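Local coordinates for Ice-binding protein (Flavobacteriaceae bacterium, PDB 5UYT) that probably binds to ice crystals and restrains their growth, as an antifreeze protein built on two ice-binding beta-solenoid domains in tandem, at residues T16-V21 with S187-I192; V118-I123 with N145-V150; S129-Q134 with D155-T160; L277-A282 with R401-S406; A299-N304 with G322-D327. All coordinates share one frame; numbering follows the deposited sequence.

Interaction 1: T16-V21 with S187-I192; sequences TTAGAV and STTGAI
S187 meets the loop T16-V21 mainly through its backbone: S187 O accepts a nearly straight bond from T17 N at 3.0 Å and also lies close to T16 CA. Its hydroxyl turns elsewhere, to A171 O. T188 offers its carbonyl as well, T188 O lying 3.3 Å from T17 CB, while its side chain starts away from the other segment and OG1 bonds N169 and N170. At T189 the contact is apolar, with T189 CB 3.6 Å from A18 CB. Here the two segments round equivalent corners on neighbouring coils of the right-handed beta-helix, between strands 12-16 and 21-24 on one coil and 180-187 and 192-195 on the other. G190 is held at both ends of its backbone. G190 N donates to A18 O at 2.7 Å, and G190 O receives T16 OG1 at 2.7 Å, the hydroxyl being tilted 19° from the carbonyl plane. T16 OG1, anti to its backbone N (chi1 -177°), also accepts from A18 N in an ST turn, so donor and acceptor roles together fix its rotation. Finally, I192 N donates to A20 O at 2.8 Å, I192 CD1 reaches T16 CB at 3.9 Å, and I192 CB faces V21 CG2 at 4.2 Å.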
# COMPACT_ATOMS: atom_id res chain seq x y z
N THR A 16 -15.30 -5.48 -12.73
CA THR A 16 -16.27 -5.80 -13.78
C THR A 16 -17.69 -5.83 -13.23
O THR A 16 -17.95 -6.29 -12.11
CB THR A 16 -15.95 -7.10 -14.56
OG1 THR A 16 -16.94 -7.26 -15.59
CG2 THR A 16 -15.96 -8.36 -13.68
N THR A 17 -18.61 -5.29 -14.02
CA THR A 17 -20.02 -5.34 -13.70
C THR A 17 -20.54 -6.79 -13.74
O THR A 17 -21.46 -7.15 -13.00
CB THR A 17 -20.77 -4.39 -14.66
OG1 THR A 17 -20.42 -3.05 -14.30
CG2 THR A 17 -22.31 -4.58 -14.62
N ALA A 18 -19.93 -7.62 -14.58
CA ALA A 18 -20.36 -9.01 -14.68
C ALA A 18 -19.25 -9.88 -15.25
O ALA A 18 -18.80 -9.68 -16.38
CB ALA A 18 -21.62 -9.13 -15.53
N GLY A 19 -18.80 -10.85 -14.46
CA GLY A 19 -17.82 -11.82 -14.92
C GLY A 19 -16.80 -12.17 -13.86
O GLY A 19 -16.79 -11.58 -12.78
N ALA A 20 -15.96 -13.14 -14.17
CA ALA A 20 -14.91 -13.58 -13.24
C ALA A 20 -13.73 -12.62 -13.24
O ALA A 20 -13.41 -12.02 -14.27
CB ALA A 20 -14.45 -14.98 -13.59
N VAL A 21 -13.11 -12.47 -12.08
CA VAL A 21 -11.88 -11.70 -11.93
C VAL A 21 -10.83 -12.65 -11.31
O VAL A 21 -11.03 -13.16 -10.20
CB VAL A 21 -12.12 -10.47 -11.05
CG1 VAL A 21 -10.83 -9.71 -10.79
CG2 VAL A 21 -13.17 -9.57 -11.68
N SER A 187 -14.59 -3.12 -16.70
CA SER A 187 -15.48 -3.67 -17.75
C SER A 187 -16.96 -3.50 -17.40
O SER A 187 -17.38 -3.77 -16.27
CB SER A 187 -15.20 -5.15 -18.01
OG SER A 187 -16.17 -5.71 -18.92
N THR A 188 -17.77 -3.09 -18.39
CA THR A 188 -19.23 -2.96 -18.23
C THR A 188 -19.95 -4.31 -18.27
O THR A 188 -21.13 -4.37 -17.95
CB THR A 188 -19.85 -2.06 -19.31
OG1 THR A 188 -19.54 -2.61 -20.59
CG2 THR A 188 -19.30 -0.65 -19.23
N THR A 189 -19.25 -5.34 -18.73
CA THR A 189 -19.50 -6.78 -18.45
C THR A 189 -18.47 -7.54 -19.29
O THR A 189 -18.23 -7.19 -20.47
CB THR A 189 -20.97 -7.38 -18.61
OG1 THR A 189 -21.04 -8.35 -19.66
CG2 THR A 189 -22.08 -6.37 -18.73
N GLY A 190 -17.85 -8.54 -18.68
CA GLY A 190 -16.75 -9.31 -19.25
C GLY A 190 -15.75 -9.68 -18.17
O GLY A 190 -15.59 -8.96 -17.18
N ALA A 191 -15.03 -10.79 -18.37
CA ALA A 191 -14.04 -11.25 -17.37
C ALA A 191 -12.80 -10.35 -17.30
O ALA A 191 -12.49 -9.62 -18.26
CB ALA A 191 -13.62 -12.69 -17.67
N ILE A 192 -12.11 -10.36 -16.16
CA ILE A 192 -10.81 -9.69 -16.06
C ILE A 192 -9.79 -10.75 -15.65
O ILE A 192 -9.97 -11.42 -14.63
CB ILE A 192 -10.84 -8.52 -15.03
CG1 ILE A 192 -11.82 -7.44 -15.51
CG2 ILE A 192 -9.41 -7.96 -14.82
CD1 ILE A 192 -12.13 -6.35 -14.49

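Interaction 2: V118-I123 with N145-V150; sequences VFIFKI and NVFWKV
F121 and W148 carry the main side-chain contact between two parallel strands, 119-123 and 146-150, that run 4.7 Å apart. The F121 ring and the six-membered ring of W148 form an offset stack, with centroids 4.2 Å apart and planes inclined by only 14°. The two side chains point the same way, and W148 CZ3 lies over one face of the F121 ring toward its rim. F121 CG stands anti to its carbonyl carbon (chi1 -63°), beside the backbone N, and F121 CB touches W148 CE3 at 3.6 Å.

Five backbone hydrogen bonds tie the strands. F119 N, F121 N and I123 N donate to N145 O, F147 O and K149 O, and in return F147 N and K149 N donate to F119 O and F121 O, the latter at 2.8 Å.

Apolar contacts lie on both faces of the pair. F119 CD2 approaches V146 CG2 at 4.0 Å beside the stack, and I120 CG1 meets F147 CD2 at 4.1 Å on the other face. There the bend at chi3 (66°) sets K149 CE 3.9 Å from K122 CB, and a further bend at chi4 turns NZ to E151, its salt-bridge partner, and Q124.

The pair continues a face of the solenoid between strands 93-97 and 165-168. Helix 55-73 covers I120, F147 and K149, whereas L107 and L109 of strand 106-110 pack against the stacked aromatic side.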
# COMPACT_ATOMS: atom_id res chain seq x y z
N VAL A 118 -7.11 16.53 -20.67
CA VAL A 118 -7.84 15.27 -20.71
C VAL A 118 -7.56 14.56 -22.05
O VAL A 118 -7.61 15.18 -23.12
CB VAL A 118 -9.36 15.56 -20.60
CG1 VAL A 118 -10.17 14.29 -20.80
CG2 VAL A 118 -9.69 16.19 -19.25
N PHE A 119 -7.29 13.26 -21.98
CA PHE A 119 -6.99 12.44 -23.15
C PHE A 119 -8.03 11.32 -23.18
O PHE A 119 -8.06 10.49 -22.29
CB PHE A 119 -5.57 11.84 -23.00
CG PHE A 119 -4.48 12.87 -22.82
CD1 PHE A 119 -3.69 13.26 -23.90
CD2 PHE A 119 -4.24 13.44 -21.56
CE1 PHE A 119 -2.68 14.21 -23.73
CE2 PHE A 119 -3.22 14.40 -21.39
CZ PHE A 119 -2.44 14.77 -22.48
N ILE A 120 -8.93 11.33 -24.16
CA ILE A 120 -9.94 10.27 -24.29
C ILE A 120 -9.74 9.56 -25.64
O ILE A 120 -9.63 10.21 -26.69
CB ILE A 120 -11.40 10.84 -24.20
CG1 ILE A 120 -11.70 11.39 -22.79
CG2 ILE A 120 -12.44 9.79 -24.62
CD1 ILE A 120 -12.93 12.29 -22.73
N PHE A 121 -9.64 8.24 -25.59
CA PHE A 121 -9.48 7.44 -26.79
C PHE A 121 -10.73 6.61 -27.01
O PHE A 121 -11.13 5.83 -26.15
CB PHE A 121 -8.25 6.55 -26.67
CG PHE A 121 -6.98 7.33 -26.56
CD1 PHE A 121 -6.31 7.73 -27.71
CD2 PHE A 121 -6.45 7.69 -25.31
CE1 PHE A 121 -5.13 8.47 -27.62
CE2 PHE A 121 -5.28 8.42 -25.22
CZ PHE A 121 -4.62 8.82 -26.38
N LYS A 122 -11.38 6.86 -28.14
CA LYS A 122 -12.58 6.13 -28.54
C LYS A 122 -12.17 5.03 -29.51
O LYS A 122 -11.93 5.28 -30.69
CB LYS A 122 -13.60 7.09 -29.14
CG LYS A 122 -14.03 8.15 -28.14
CD LYS A 122 -15.00 9.15 -28.74
CE LYS A 122 -16.46 8.73 -28.55
NZ LYS A 122 -17.35 9.73 -29.20
N ILE A 123 -12.07 3.81 -28.99
CA ILE A 123 -11.61 2.68 -29.80
C ILE A 123 -12.80 1.81 -30.24
O ILE A 123 -13.37 1.09 -29.42
CB ILE A 123 -10.58 1.80 -29.05
CG1 ILE A 123 -9.42 2.62 -28.40
CG2 ILE A 123 -10.08 0.67 -29.95
CD1 ILE A 123 -8.69 3.57 -29.34
N ASN A 145 -6.62 11.54 -15.74
CA ASN A 145 -7.27 12.24 -16.87
C ASN A 145 -7.13 11.53 -18.23
O ASN A 145 -7.49 12.09 -19.28
CB ASN A 145 -6.70 13.66 -16.97
CG ASN A 145 -7.31 14.62 -15.95
OD1 ASN A 145 -8.52 14.61 -15.74
ND2 ASN A 145 -6.49 15.49 -15.38
N VAL A 146 -6.64 10.29 -18.21
CA VAL A 146 -6.59 9.45 -19.43
C VAL A 146 -7.67 8.36 -19.40
O VAL A 146 -7.84 7.66 -18.39
CB VAL A 146 -5.19 8.82 -19.61
CG1 VAL A 146 -5.18 7.92 -20.84
CG2 VAL A 146 -4.12 9.91 -19.67
N PHE A 147 -8.40 8.24 -20.51
CA PHE A 147 -9.49 7.27 -20.61
C PHE A 147 -9.39 6.54 -21.95
O PHE A 147 -9.10 7.16 -22.99
CB PHE A 147 -10.85 7.98 -20.57
CG PHE A 147 -11.12 8.73 -19.28
CD1 PHE A 147 -11.90 8.15 -18.28
CD2 PHE A 147 -10.61 10.01 -19.08
CE1 PHE A 147 -12.15 8.84 -17.09
CE2 PHE A 147 -10.85 10.70 -17.90
CZ PHE A 147 -11.63 10.11 -16.90
N TRP A 148 -9.69 5.24 -21.92
CA TRP A 148 -9.80 4.43 -23.13
C TRP A 148 -11.18 3.79 -23.15
O TRP A 148 -11.49 2.97 -22.27
CB TRP A 148 -8.70 3.34 -23.17
CG TRP A 148 -7.29 3.86 -22.95
CD1 TRP A 148 -6.70 4.15 -21.75
CD2 TRP A 148 -6.28 4.07 -23.95
NE1 TRP A 148 -5.41 4.58 -21.94
CE2 TRP A 148 -5.12 4.53 -23.28
CE3 TRP A 148 -6.25 3.92 -25.35
CZ2 TRP A 148 -3.92 4.85 -23.96
CZ3 TRP A 148 -5.06 4.24 -26.03
CH2 TRP A 148 -3.92 4.71 -25.33
N LYS A 149 -12.03 4.21 -24.09
CA LYS A 149 -13.35 3.61 -24.24
C LYS A 149 -13.28 2.56 -25.35
O LYS A 149 -13.31 2.91 -26.54
CB LYS A 149 -14.38 4.68 -24.57
CG LYS A 149 -15.80 4.15 -24.69
CD LYS A 149 -16.68 5.05 -25.56
CE LYS A 149 -16.24 5.09 -27.03
NZ LYS A 149 -15.90 3.77 -27.65
N VAL A 150 -13.19 1.29 -24.95
CA VAL A 150 -12.86 0.21 -25.89
C VAL A 150 -14.06 -0.70 -26.19
O VAL A 150 -14.57 -1.38 -25.29
CB VAL A 150 -11.67 -0.65 -25.41
CG1 VAL A 150 -11.23 -1.61 -26.52
CG2 VAL A 150 -10.49 0.23 -24.97

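Interaction 3: S129-Q134 with D155-T160; sequences SAANTQ and DLATNT
The amides of N132 and N159 lie side by side, pointing the same way, with their planes 17° apart. N132 OD1 sits 3.6 Å from N159 CB and 3.8 Å from N159 ND2. One water joins them: it donates to N132 OD1 at 2.9 Å, bonds T158 OG1, and accepts a weak bond from N159 ND2. Both asparagines have positive phi (74° and 60°), as is usual at the third position of a type II turn; the turns run from A130 to T133 and from A157 to T160.

Beneath them, the hydroxyls of S129 and T160 form a short hydrogen-bonded chain. A157 N donates to S129 OG at 2.9 Å, S129 OG donates to T160 OG1 at 2.7 Å, and T160 OG1 donates to A157 O at 2.7 Å from above the carbonyl plane. T160 N reaches the same oxygen from the same face, so A157 O is gripped twice. A valine in place of T160 would probably leave S129 OG without its acceptor and A157 O with one donor fewer. T133 OG1 repeats the internal bond in its own turn, to A130 O. Across the segments, N132 N donates to T158 O at 3.0 Å and S129 N to D155 O. A157 CB is pressed close to S129 O, at 3.1 Å.

Superposed turns of one type, with like residues stacked at like positions, are typical of corners on successive coils of a beta-helix.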
# COMPACT_ATOMS: atom_id res chain seq x y z
N SER A 129 -1.88 -4.51 -27.27
CA SER A 129 -0.53 -3.93 -27.34
C SER A 129 0.47 -5.03 -27.69
O SER A 129 0.19 -6.23 -27.46
CB SER A 129 -0.14 -3.29 -26.00
OG SER A 129 -0.03 -4.28 -24.97
N ALA A 130 1.61 -4.61 -28.23
CA ALA A 130 2.77 -5.48 -28.44
C ALA A 130 3.57 -5.56 -27.15
O ALA A 130 3.47 -4.66 -26.30
CB ALA A 130 3.63 -4.92 -29.57
N ALA A 131 4.36 -6.62 -26.98
CA ALA A 131 5.19 -6.75 -25.77
C ALA A 131 6.05 -5.50 -25.64
O ALA A 131 6.55 -4.97 -26.66
CB ALA A 131 6.04 -8.01 -25.84
N ASN A 132 6.18 -5.02 -24.40
CA ASN A 132 7.11 -3.92 -24.03
C ASN A 132 6.66 -2.55 -24.49
O ASN A 132 7.44 -1.60 -24.42
CB ASN A 132 8.53 -4.18 -24.56
CG ASN A 132 9.03 -5.57 -24.23
OD1 ASN A 132 9.03 -5.97 -23.08
ND2 ASN A 132 9.43 -6.32 -25.25
N THR A 133 5.41 -2.44 -24.93
CA THR A 133 4.80 -1.15 -25.22
C THR A 133 4.85 -0.26 -23.99
O THR A 133 4.62 -0.75 -22.87
CB THR A 133 3.32 -1.35 -25.58
OG1 THR A 133 3.24 -2.11 -26.79
CG2 THR A 133 2.58 0.01 -25.75
N GLN A 134 5.10 1.03 -24.17
CA GLN A 134 5.07 1.97 -23.03
C GLN A 134 4.28 3.24 -23.31
O GLN A 134 4.60 3.98 -24.24
CB GLN A 134 6.48 2.32 -22.61
CG GLN A 134 7.21 1.12 -22.04
CD GLN A 134 8.47 1.51 -21.32
OE1 GLN A 134 9.39 0.71 -21.19
NE2 GLN A 134 8.52 2.74 -20.82
N ASP A 155 -6.41 -6.46 -24.60
CA ASP A 155 -5.35 -7.45 -24.32
C ASP A 155 -3.99 -6.76 -24.34
O ASP A 155 -3.51 -6.36 -25.42
CB ASP A 155 -5.39 -8.62 -25.32
CG ASP A 155 -4.60 -9.82 -24.82
OD1 ASP A 155 -3.40 -9.67 -24.52
OD2 ASP A 155 -5.18 -10.93 -24.76
N LEU A 156 -3.40 -6.60 -23.17
CA LEU A 156 -2.10 -5.95 -23.08
C LEU A 156 -1.00 -6.98 -22.92
O LEU A 156 -1.02 -7.78 -21.97
CB LEU A 156 -2.09 -4.89 -21.95
CG LEU A 156 -3.23 -3.87 -22.08
CD1 LEU A 156 -3.02 -2.77 -21.04
CD2 LEU A 156 -3.28 -3.24 -23.48
N ALA A 157 -0.03 -6.93 -23.84
CA ALA A 157 1.05 -7.90 -23.93
C ALA A 157 2.04 -7.76 -22.80
O ALA A 157 2.05 -6.74 -22.09
CB ALA A 157 1.78 -7.75 -25.26
N THR A 158 2.89 -8.78 -22.66
CA THR A 158 3.85 -8.83 -21.57
C THR A 158 4.63 -7.51 -21.41
O THR A 158 5.10 -6.90 -22.39
CB THR A 158 4.86 -9.96 -21.76
OG1 THR A 158 5.52 -9.76 -23.01
CG2 THR A 158 4.13 -11.30 -21.85
N ASN A 159 4.78 -7.11 -20.15
CA ASN A 159 5.54 -5.89 -19.78
C ASN A 159 5.01 -4.57 -20.39
O ASN A 159 5.76 -3.60 -20.50
CB ASN A 159 7.03 -6.07 -20.05
CG ASN A 159 7.62 -7.24 -19.29
OD1 ASN A 159 7.32 -7.44 -18.12
ND2 ASN A 159 8.40 -8.05 -19.96
N THR A 160 3.73 -4.51 -20.74
CA THR A 160 3.15 -3.25 -21.23
C THR A 160 3.03 -2.24 -20.08
O THR A 160 2.46 -2.57 -19.03
CB THR A 160 1.77 -3.46 -21.90
OG1 THR A 160 1.97 -4.20 -23.11
CG2 THR A 160 1.10 -2.11 -22.25
O HOH W 1 -1.87 -8.29 -26.77
O HOH W 2 7.85 -8.59 -22.53
O HOH W 3 8.02 -2.33 -20.58

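Interaction 4: L277-A282 with R401-S406; sequences LDLNNA and RVLSTS
L279, from the long helix 270-288 that lies alongside the beta-solenoid, packs onto strand 397-404 at L403 and S404 and onto T405 just after it. A helix flanking the beta-helix in this way belongs to the ice-binding protein fold, and the contact is one of the places where the two elements meet. No hydrogen bond crosses it; the segments meet through van der Waals contact. L279 CG lies anti to its backbone N (chi1 180°), and the two methyls beyond it take different partners. L279 CD1 sits 3.5 Å from L403 CB, closer than usual van der Waals contact, and 3.6 Å from L403 CD1. The other methyl, L279 CD2, lies 3.3 Å from S404 O over the strand's end. L279 CG and T405 CG2 approach at 4.1 Å, the two side chains crossing at about a right angle.

F227 and I384, on the strands flanking 397-404, also touch both L279 and L403, so the leucines are enclosed in the apolar seam beneath the helix. N280, at the more exposed margin, adds a looser touch, its OD1 3.7 Å from T405 CG2. T405 sends its hydroxyl elsewhere, to N386. The turn itself is stiffened next door: S404 OG, anti to its own backbone N, accepts from S406 N at 3.2 Å, an ST turn.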
# COMPACT_ATOMS: atom_id res chain seq x y z
N LEU A 277 1.88 2.09 32.02
CA LEU A 277 0.47 2.54 31.94
C LEU A 277 0.19 3.10 30.54
O LEU A 277 -0.82 2.79 29.90
CB LEU A 277 0.17 3.58 33.02
CG LEU A 277 0.18 3.05 34.46
CD1 LEU A 277 -0.04 4.17 35.49
CD2 LEU A 277 -0.92 1.99 34.69
N ASP A 278 1.11 3.92 30.07
CA ASP A 278 0.93 4.59 28.79
C ASP A 278 1.01 3.60 27.62
O ASP A 278 0.28 3.75 26.64
CB ASP A 278 1.93 5.71 28.63
CG ASP A 278 1.61 6.88 29.52
OD1 ASP A 278 0.47 6.93 30.02
OD2 ASP A 278 2.47 7.74 29.72
N LEU A 279 1.86 2.59 27.76
CA LEU A 279 1.93 1.52 26.75
C LEU A 279 0.60 0.76 26.67
O LEU A 279 0.10 0.52 25.57
CB LEU A 279 3.07 0.54 27.06
CG LEU A 279 3.25 -0.63 26.08
CD1 LEU A 279 3.62 -0.09 24.70
CD2 LEU A 279 4.39 -1.51 26.58
N ASN A 280 0.03 0.38 27.81
CA ASN A 280 -1.27 -0.29 27.79
C ASN A 280 -2.34 0.57 27.15
O ASN A 280 -3.18 0.06 26.38
CB ASN A 280 -1.73 -0.69 29.20
CG ASN A 280 -0.88 -1.78 29.80
OD1 ASN A 280 -0.03 -2.36 29.12
ND2 ASN A 280 -1.06 -2.04 31.08
N ASN A 281 -2.34 1.87 27.46
CA ASN A 281 -3.35 2.76 26.87
C ASN A 281 -3.22 2.81 25.34
O ASN A 281 -4.23 2.73 24.62
CB ASN A 281 -3.27 4.18 27.43
CG ASN A 281 -3.62 4.28 28.91
OD1 ASN A 281 -4.41 3.50 29.45
ND2 ASN A 281 -3.05 5.29 29.57
N ALA A 282 -1.98 2.92 24.85
CA ALA A 282 -1.72 2.98 23.41
C ALA A 282 -2.14 1.66 22.72
O ALA A 282 -2.74 1.68 21.64
CB ALA A 282 -0.25 3.29 23.13
N ARG A 401 10.46 2.33 17.74
CA ARG A 401 10.61 1.71 19.06
C ARG A 401 10.04 0.32 19.05
O ARG A 401 9.18 0.01 18.24
CB ARG A 401 10.00 2.55 20.21
CG ARG A 401 8.64 3.15 19.95
CD ARG A 401 8.24 4.17 21.05
NE ARG A 401 8.92 5.48 21.00
CZ ARG A 401 8.70 6.42 20.07
NH1 ARG A 401 7.82 6.23 19.04
NH2 ARG A 401 9.33 7.59 20.16
N VAL A 402 10.52 -0.52 19.96
CA VAL A 402 9.93 -1.85 20.11
C VAL A 402 9.53 -2.01 21.58
O VAL A 402 10.37 -1.89 22.47
CB VAL A 402 10.96 -2.91 19.75
CG1 VAL A 402 10.35 -4.28 20.02
CG2 VAL A 402 11.35 -2.79 18.25
N LEU A 403 8.23 -2.24 21.80
CA LEU A 403 7.63 -2.19 23.11
C LEU A 403 6.82 -3.48 23.27
O LEU A 403 6.33 -4.00 22.28
CB LEU A 403 6.66 -0.98 23.23
CG LEU A 403 7.21 0.33 22.62
CD1 LEU A 403 6.12 1.36 22.62
CD2 LEU A 403 8.33 0.85 23.51
N SER A 404 6.72 -4.01 24.48
CA SER A 404 5.78 -5.11 24.72
C SER A 404 5.11 -4.86 26.04
O SER A 404 5.77 -4.50 27.03
CB SER A 404 6.44 -6.50 24.80
OG SER A 404 5.40 -7.47 25.05
N THR A 405 3.80 -5.08 26.05
CA THR A 405 3.03 -4.93 27.28
C THR A 405 3.45 -5.98 28.29
O THR A 405 3.34 -5.77 29.52
CB THR A 405 1.54 -5.11 27.02
OG1 THR A 405 1.31 -6.44 26.53
CG2 THR A 405 1.05 -4.08 26.04
N SER A 406 3.84 -7.13 27.78
CA SER A 406 4.17 -8.26 28.63
C SER A 406 5.02 -9.25 27.87
O SER A 406 4.66 -9.73 26.80
CB SER A 406 2.92 -8.94 29.16
OG SER A 406 3.33 -9.91 30.08

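Interaction 5: A299-N304 with G322-D327; sequences AAFGQN and GKVTLD
K323 O takes the shortest polar bond across this contact, a hydrogen bond from N304 N at 2.8 Å that arrives in the carbonyl plane although bent at the hydrogen (135°). G302 crowds the same oxygen: G302 CA lies 3.3 Å from K323 O in a CA-H...O contact. Positive phi at G302, Q303 and N304 curls this backbone round, and at G302 a CB would collide with the carbonyl oxygen of F301. Within the curl, Q303 NE2 donates to A300 O at 3.1 Å, with the oxygen in the amide plane, which ties the glutamine back over the start of its own loop.

Outside, N304 and K323 cross at about a right angle: N304 ND2 lies 3.6 Å from K323 CE, which a bend at chi3 (60°) brings round. On the inner side F301 has CG anti to the backbone N (chi1 -173°), and the far end of its ring meets V324, F301 CZ lying 3.9 Å from V324 CG2. The valine has two modelled conformers, and this distance holds for one of them. The ring also packs on T318, L320 and W365. An alanine in place of F301 would probably open a gap among these residues and leave the V324 methyls without their aromatic partner.

The segment 299-304 leads into strand 305-307, which lies beside 323-327 in a small parallel sheet with 351-355. Its chemistry is two-sided: aromatic and valine carbons fill the inside of the solenoid, while outside one backbone bond joins the segments, F301 and Q303 add backbone bonds to N321, and the N304 and K323 side chains merely touch.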
# COMPACT_ATOMS: atom_id res chain seq x y z
N ALA A 299 0.85 -14.81 6.01
CA ALA A 299 2.08 -15.62 5.80
C ALA A 299 2.92 -15.09 4.63
O ALA A 299 4.11 -15.39 4.56
CB ALA A 299 1.72 -17.08 5.56
N ALA A 300 2.29 -14.30 3.75
CA ALA A 300 2.94 -13.83 2.52
C ALA A 300 3.25 -12.31 2.53
O ALA A 300 3.55 -11.71 1.50
CB ALA A 300 2.03 -14.20 1.32
N PHE A 301 3.18 -11.70 3.71
CA PHE A 301 3.40 -10.24 3.87
C PHE A 301 4.83 -9.87 3.43
O PHE A 301 5.76 -10.64 3.60
CB PHE A 301 3.17 -9.90 5.37
CG PHE A 301 3.19 -8.44 5.71
CD1 PHE A 301 2.20 -7.55 5.22
CD2 PHE A 301 4.17 -7.95 6.58
CE1 PHE A 301 2.25 -6.18 5.60
CE2 PHE A 301 4.20 -6.60 6.98
CZ PHE A 301 3.25 -5.72 6.48
N GLY A 302 4.98 -8.68 2.87
CA GLY A 302 6.26 -8.27 2.28
C GLY A 302 6.22 -8.51 0.79
O GLY A 302 5.22 -8.22 0.11
N GLN A 303 7.31 -9.04 0.26
CA GLN A 303 7.43 -9.34 -1.17
C GLN A 303 7.08 -8.12 -2.00
O GLN A 303 6.40 -8.24 -3.03
CB GLN A 303 6.51 -10.51 -1.56
CG GLN A 303 6.78 -11.79 -0.79
CD GLN A 303 6.00 -12.92 -1.40
OE1 GLN A 303 6.40 -13.47 -2.41
NE2 GLN A 303 4.83 -13.21 -0.85
N ASN A 304 7.56 -6.96 -1.55
CA ASN A 304 7.40 -5.69 -2.26
C ASN A 304 5.95 -5.16 -2.27
O ASN A 304 5.57 -4.38 -3.16
CB ASN A 304 8.03 -5.79 -3.67
CG ASN A 304 9.39 -6.46 -3.63
OD1 ASN A 304 9.62 -7.49 -4.25
ND2 ASN A 304 10.28 -5.90 -2.86
N GLY A 322 11.23 -10.00 3.13
CA GLY A 322 11.73 -8.95 2.27
C GLY A 322 11.09 -7.62 2.65
O GLY A 322 10.98 -7.30 3.83
N LYS A 323 10.64 -6.89 1.64
CA LYS A 323 10.27 -5.50 1.83
C LYS A 323 8.77 -5.24 1.83
O LYS A 323 8.04 -5.77 0.97
CB LYS A 323 10.88 -4.68 0.69
CG LYS A 323 10.55 -3.17 0.79
CD LYS A 323 11.31 -2.27 -0.18
CE LYS A 323 11.06 -2.62 -1.63
NZ LYS A 323 11.72 -1.63 -2.55
N VAL A 324 8.35 -4.38 2.76
CA VAL A 324 7.05 -3.70 2.67
C VAL A 324 7.33 -2.19 2.62
O VAL A 324 8.18 -1.70 3.35
CB VAL A 324 6.10 -4.10 3.84
CG1 VAL A 324 6.66 -3.70 5.20
CG2 VAL A 324 4.69 -3.54 3.62
N THR A 325 6.58 -1.48 1.76
CA THR A 325 6.73 -0.04 1.62
C THR A 325 5.46 0.67 2.04
O THR A 325 4.33 0.18 1.75
CB THR A 325 7.06 0.31 0.16
OG1 THR A 325 8.30 -0.30 -0.22
CG2 THR A 325 7.13 1.85 -0.04
N LEU A 326 5.65 1.78 2.77
CA LEU A 326 4.54 2.63 3.22
C LEU A 326 4.59 3.94 2.44
O LEU A 326 5.56 4.67 2.50
CB LEU A 326 4.62 2.83 4.75
CG LEU A 326 4.73 1.48 5.49
CD1 LEU A 326 4.93 1.79 6.98
CD2 LEU A 326 3.47 0.60 5.28
N ASP A 327 3.50 4.22 1.71
CA ASP A 327 3.47 5.30 0.72
C ASP A 327 2.46 6.31 1.23
O ASP A 327 1.25 6.05 1.23
CB ASP A 327 3.01 4.69 -0.62
CG ASP A 327 2.80 5.71 -1.73
OD1 ASP A 327 3.00 6.92 -1.52
OD2 ASP A 327 2.40 5.26 -2.85

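Interactions 1, 2 and 3 lie in the first ice-binding domain, interactions 4 and 5 in the second. In the first, interactions 2 and 3 are nested in the loop closed by interaction 1, and their segments alternate, strand 146-150 being followed directly by strand 154-156; their centres lie about 18 Å apart. Interactions 1 and 3 (centres about 21 Å apart) join corners of coils, interaction 2 a flat face beneath helix 55-73. In the second, interaction 5 is nested inside interaction 4, about 25 Å away between centres. Interactions 2 and 4 stand about 52 Å apart, on opposite sides of the chain's centre. Each domain thus combines stacked coils with a flanking helix, consistent with two ice-binding units in tandem.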